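Local coordinates for DNA polymerase III, beta subunit (Eubacterium rectale, PDB 3T0P), which probably encircles DNA as a ring-shaped head-to-tail homodimer and tethers DNA polymerases to it for processive replication, at the interface of chains A and B. Sequence-based numbering; all coordinates share one arbitrary frame. Chains: chain A/B, DNA polymerase III, beta subunit.

Contacts 1 and 2 are the two-fold related junctions of one homodimeric ring, and their C-alpha centres lie about 53 Å apart. In each, strand 104-109 of one subunit pairs with the strand beginning near residue 302 of the other, while the end of helix 261-272 and the residues following it receive a phenylalanine: A:Phe106 enters chain B in contact 1, and B:Phe106 enters chain A in contact 2. Both seams are therefore needed to close the head-to-tail ring. The selenomethionines share their first two torsions and differ at the third, so the terminal methyl of A:Met303 reaches B:Phe106 while that of B:Met303 turns away.

Contact 1: the interface of chains A and B. Residues chain A 78, 105-106; chain B 270, 273-274, 302-303.
A:Phe106 lays one face of its ring against B:Met303 and turns an edge to the end of helix 261-272 of chain B, at one of the two head-to-tail junctions of this ring-forming DNA polymerase III beta subunit. It loses 68 Å² of surface to chain B, more than any other residue of the patch, which marks it as the centre of the tight part. CG of the selenomethionine B:Met303 lies over that face, displaced toward the rim and 3.8 Å from the ring centroid, as a CH-pi contact. That position follows from the first torsion of B:Met303, which sets CG anti to the backbone N (chi1 -171°). A:Ile78 CG1, from the ring's own chain, covers the opposite face near its centre, making a sandwich of mixed parentage. The backbone O of B:Arg270 meets the ring edge in plane, 3.9 Å from A:Phe106 CZ, where a carbonyl near a helix C-terminus could favour the slightly positive ring hydrogens. The guanidinium plane of B:Arg270 stands 89° to the ring, so the two do not stack. B:Leu273 serves two neighbours at once: its CD1 packs 3.7 Å from A:Ile78 CG1, and its CD2 lies 3.9 Å from A:Phe106 CZ. B:Leu274 CD1 adds a lighter touch at A:Phe106 CE1, 4.0 Å away.

The looser part is confined to A:Lys105 and B:Ser302. Although A:Phe106 and B:Met303 form an antiparallel bridge beside them, these two bury only 4 and 5 Å² and approach the partner chain through backbone oxygens. Rotation about the CG-SE bond of B:Met303 (chi3 67°) turns its terminal methyl CE away from the A:Phe106 ring, while SE remains 3.9 Å from A:Phe106 CZ.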
# COMPACT_ATOMS: atom_id res chain seq x y z
N ILE A 78 -3.70 2.67 -20.80
CA ILE A 78 -4.45 3.56 -21.68
C ILE A 78 -5.91 3.54 -21.27
O ILE A 78 -6.45 4.60 -20.98
CB ILE A 78 -4.26 3.22 -23.18
CG1 ILE A 78 -2.81 3.56 -23.65
CG2 ILE A 78 -5.32 3.93 -24.07
CD1 ILE A 78 -2.49 3.15 -25.11
N LYS A 105 -6.68 10.75 -28.25
CA LYS A 105 -6.29 9.75 -29.23
C LYS A 105 -4.88 9.23 -28.91
O LYS A 105 -3.98 10.02 -28.66
CB LYS A 105 -6.34 10.46 -30.60
CG LYS A 105 -6.22 9.60 -31.82
CD LYS A 105 -6.42 10.45 -33.07
CE LYS A 105 -5.18 10.57 -33.94
NZ LYS A 105 -4.16 11.48 -33.36
N PHE A 106 -4.72 7.90 -28.92
CA PHE A 106 -3.43 7.23 -28.73
C PHE A 106 -3.05 6.46 -29.97
O PHE A 106 -3.88 5.74 -30.51
CB PHE A 106 -3.46 6.26 -27.54
CG PHE A 106 -3.38 6.91 -26.20
CD1 PHE A 106 -2.14 7.18 -25.62
CD2 PHE A 106 -4.53 7.31 -25.53
CE1 PHE A 106 -2.05 7.81 -24.39
CE2 PHE A 106 -4.44 7.95 -24.29
CZ PHE A 106 -3.21 8.17 -23.72
N ARG B 270 -2.79 11.32 -18.52
CA ARG B 270 -2.87 10.33 -19.63
C ARG B 270 -1.56 10.29 -20.41
O ARG B 270 -1.06 9.22 -20.68
CB ARG B 270 -3.99 10.71 -20.63
CG ARG B 270 -5.32 10.16 -20.27
CD ARG B 270 -6.33 10.33 -21.40
NE ARG B 270 -6.92 11.66 -21.42
CZ ARG B 270 -7.90 12.08 -20.61
NH1 ARG B 270 -8.38 11.28 -19.68
NH2 ARG B 270 -8.38 13.31 -20.72
N LEU B 273 1.64 8.14 -19.20
CA LEU B 273 1.74 6.69 -19.39
C LEU B 273 2.71 6.36 -20.54
O LEU B 273 3.28 5.28 -20.55
CB LEU B 273 0.35 6.01 -19.59
CG LEU B 273 -0.40 6.18 -20.92
CD1 LEU B 273 0.04 5.15 -21.95
CD2 LEU B 273 -1.90 6.09 -20.71
N LEU B 274 2.91 7.28 -21.49
CA LEU B 274 3.81 7.02 -22.62
C LEU B 274 5.29 7.26 -22.28
O LEU B 274 6.17 6.83 -23.03
CB LEU B 274 3.41 7.88 -23.81
CG LEU B 274 2.10 7.50 -24.47
CD1 LEU B 274 1.71 8.50 -25.50
CD2 LEU B 274 2.17 6.12 -25.13
N SER B 302 2.33 7.50 -29.42
CA SER B 302 2.02 8.93 -29.29
C SER B 302 0.60 9.18 -28.79
O SER B 302 -0.26 8.30 -28.79
CB SER B 302 2.26 9.66 -30.60
OG SER B 302 1.38 9.16 -31.59
N MSE B 303 0.37 10.41 -28.34
CA MSE B 303 -0.92 10.87 -27.88
C MSE B 303 -1.20 12.25 -28.44
O MSE B 303 -0.31 13.09 -28.48
CB MSE B 303 -1.00 10.87 -26.36
CG MSE B 303 -2.43 11.14 -25.84
SE MSE B 303 -2.49 12.01 -24.06
CE MSE B 303 -1.69 13.81 -24.62

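Contact 2: the interface of chains A and B. Residues chain A 270, 273-274, 302-303; chain B 104-106.
An antiparallel bridge between A:Met303 in strand 301-308 and B:Phe106 in strand 104-109 joins the two backbones, with A:Met303 CA 3.3 Å from the carbonyl O of B:Lys105. Such edge-to-edge strand pairing carries the beta-sheet across the subunit boundary, in keeping with the head-to-tail dimer of the DNA polymerase III beta subunit family.

From this strand B:Phe106 points toward the end of helix 261-272 of chain A. Its CG sits anti to its own carbonyl carbon (chi1 -78°), which directs the ring into a pocket lined by A:Arg270, A:Leu273, A:Leu274 and A:Met303. The selenomethionine A:Met303 runs across one ring face, its CG 3.6 Å above the plane and shifted toward the rim. Its chain is extended beyond CG (chi3 -173°), and this straight course keeps the terminal methyl CE in contact, 3.7 Å from B:Phe106 CZ. The same CE also reaches B:Ala104 CB, at 4.0 Å, and lies in plane at the edge of the A:Arg270 guanidinium. At the ring's edge, in plane, the backbone O of A:Arg270 comes 3.8 Å from B:Phe106 CZ. The guanidinium plane is perpendicular to the ring; the arginine contributes its aliphatic stem, with CB 3.9 Å from B:Phe106 CZ.

A:Leu273 approaches from the opposite direction to the ring, placing CD2 3.9 Å from B:Phe106 CZ. A:Leu274 arrives at a slant, its CD1 4.1 Å from B:Phe106 CE1. Replacing B:Phe106 by an alanine would remove the ring and probably leave A:Met303 CG and CE without their aromatic partner, opening a gap beside both leucines.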
# COMPACT_ATOMS: atom_id res chain seq x y z
N ARG A 270 2.58 -11.45 18.88
CA ARG A 270 3.41 -10.64 19.79
C ARG A 270 4.84 -11.18 19.82
O ARG A 270 5.78 -10.42 19.71
CB ARG A 270 2.86 -10.66 21.23
CG ARG A 270 1.85 -9.60 21.49
CD ARG A 270 1.51 -9.48 22.96
NE ARG A 270 0.53 -10.48 23.40
CZ ARG A 270 -0.78 -10.40 23.20
NH1 ARG A 270 -1.30 -9.38 22.53
NH2 ARG A 270 -1.58 -11.35 23.64
N LEU A 273 7.59 -10.28 17.00
CA LEU A 273 8.31 -9.01 16.95
C LEU A 273 9.78 -9.20 17.47
O LEU A 273 10.65 -8.41 17.13
CB LEU A 273 7.56 -7.90 17.73
CG LEU A 273 7.57 -7.90 19.28
CD1 LEU A 273 8.80 -7.22 19.85
CD2 LEU A 273 6.32 -7.23 19.82
N LEU A 274 10.03 -10.24 18.28
CA LEU A 274 11.38 -10.48 18.81
C LEU A 274 12.31 -11.22 17.82
O LEU A 274 13.51 -11.26 18.05
CB LEU A 274 11.30 -11.24 20.13
CG LEU A 274 10.72 -10.46 21.30
CD1 LEU A 274 10.50 -11.35 22.47
CD2 LEU A 274 11.63 -9.30 21.72
N SER A 302 13.25 -11.18 25.46
CA SER A 302 12.40 -12.35 25.63
C SER A 302 10.93 -11.97 25.90
O SER A 302 10.60 -10.84 26.25
CB SER A 302 12.93 -13.24 26.75
OG SER A 302 12.90 -12.55 27.99
N MSE A 303 10.07 -12.95 25.76
CA MSE A 303 8.66 -12.80 26.04
C MSE A 303 8.17 -13.99 26.82
O MSE A 303 8.57 -15.12 26.55
CB MSE A 303 7.86 -12.67 24.74
CG MSE A 303 6.42 -12.26 25.00
SE MSE A 303 5.16 -12.78 23.62
CE MSE A 303 3.81 -11.84 24.43
N ALA B 104 0.82 -11.03 29.68
CA ALA B 104 1.97 -10.97 28.77
C ALA B 104 3.07 -10.10 29.35
O ALA B 104 2.81 -9.09 30.02
CB ALA B 104 1.52 -10.46 27.42
N LYS B 105 4.32 -10.49 29.09
CA LYS B 105 5.49 -9.83 29.63
C LYS B 105 6.64 -9.85 28.63
O LYS B 105 6.93 -10.90 28.04
CB LYS B 105 5.86 -10.60 30.92
CG LYS B 105 6.87 -9.95 31.83
CD LYS B 105 7.03 -10.79 33.10
CE LYS B 105 8.39 -11.44 33.25
NZ LYS B 105 8.57 -12.62 32.36
N PHE B 106 7.28 -8.69 28.41
CA PHE B 106 8.44 -8.55 27.52
C PHE B 106 9.64 -8.11 28.31
O PHE B 106 9.53 -7.17 29.09
CB PHE B 106 8.18 -7.52 26.41
CG PHE B 106 7.33 -8.03 25.28
CD1 PHE B 106 7.91 -8.70 24.21
CD2 PHE B 106 5.95 -7.88 25.31
CE1 PHE B 106 7.12 -9.20 23.18
CE2 PHE B 106 5.16 -8.38 24.28
CZ PHE B 106 5.75 -9.01 23.21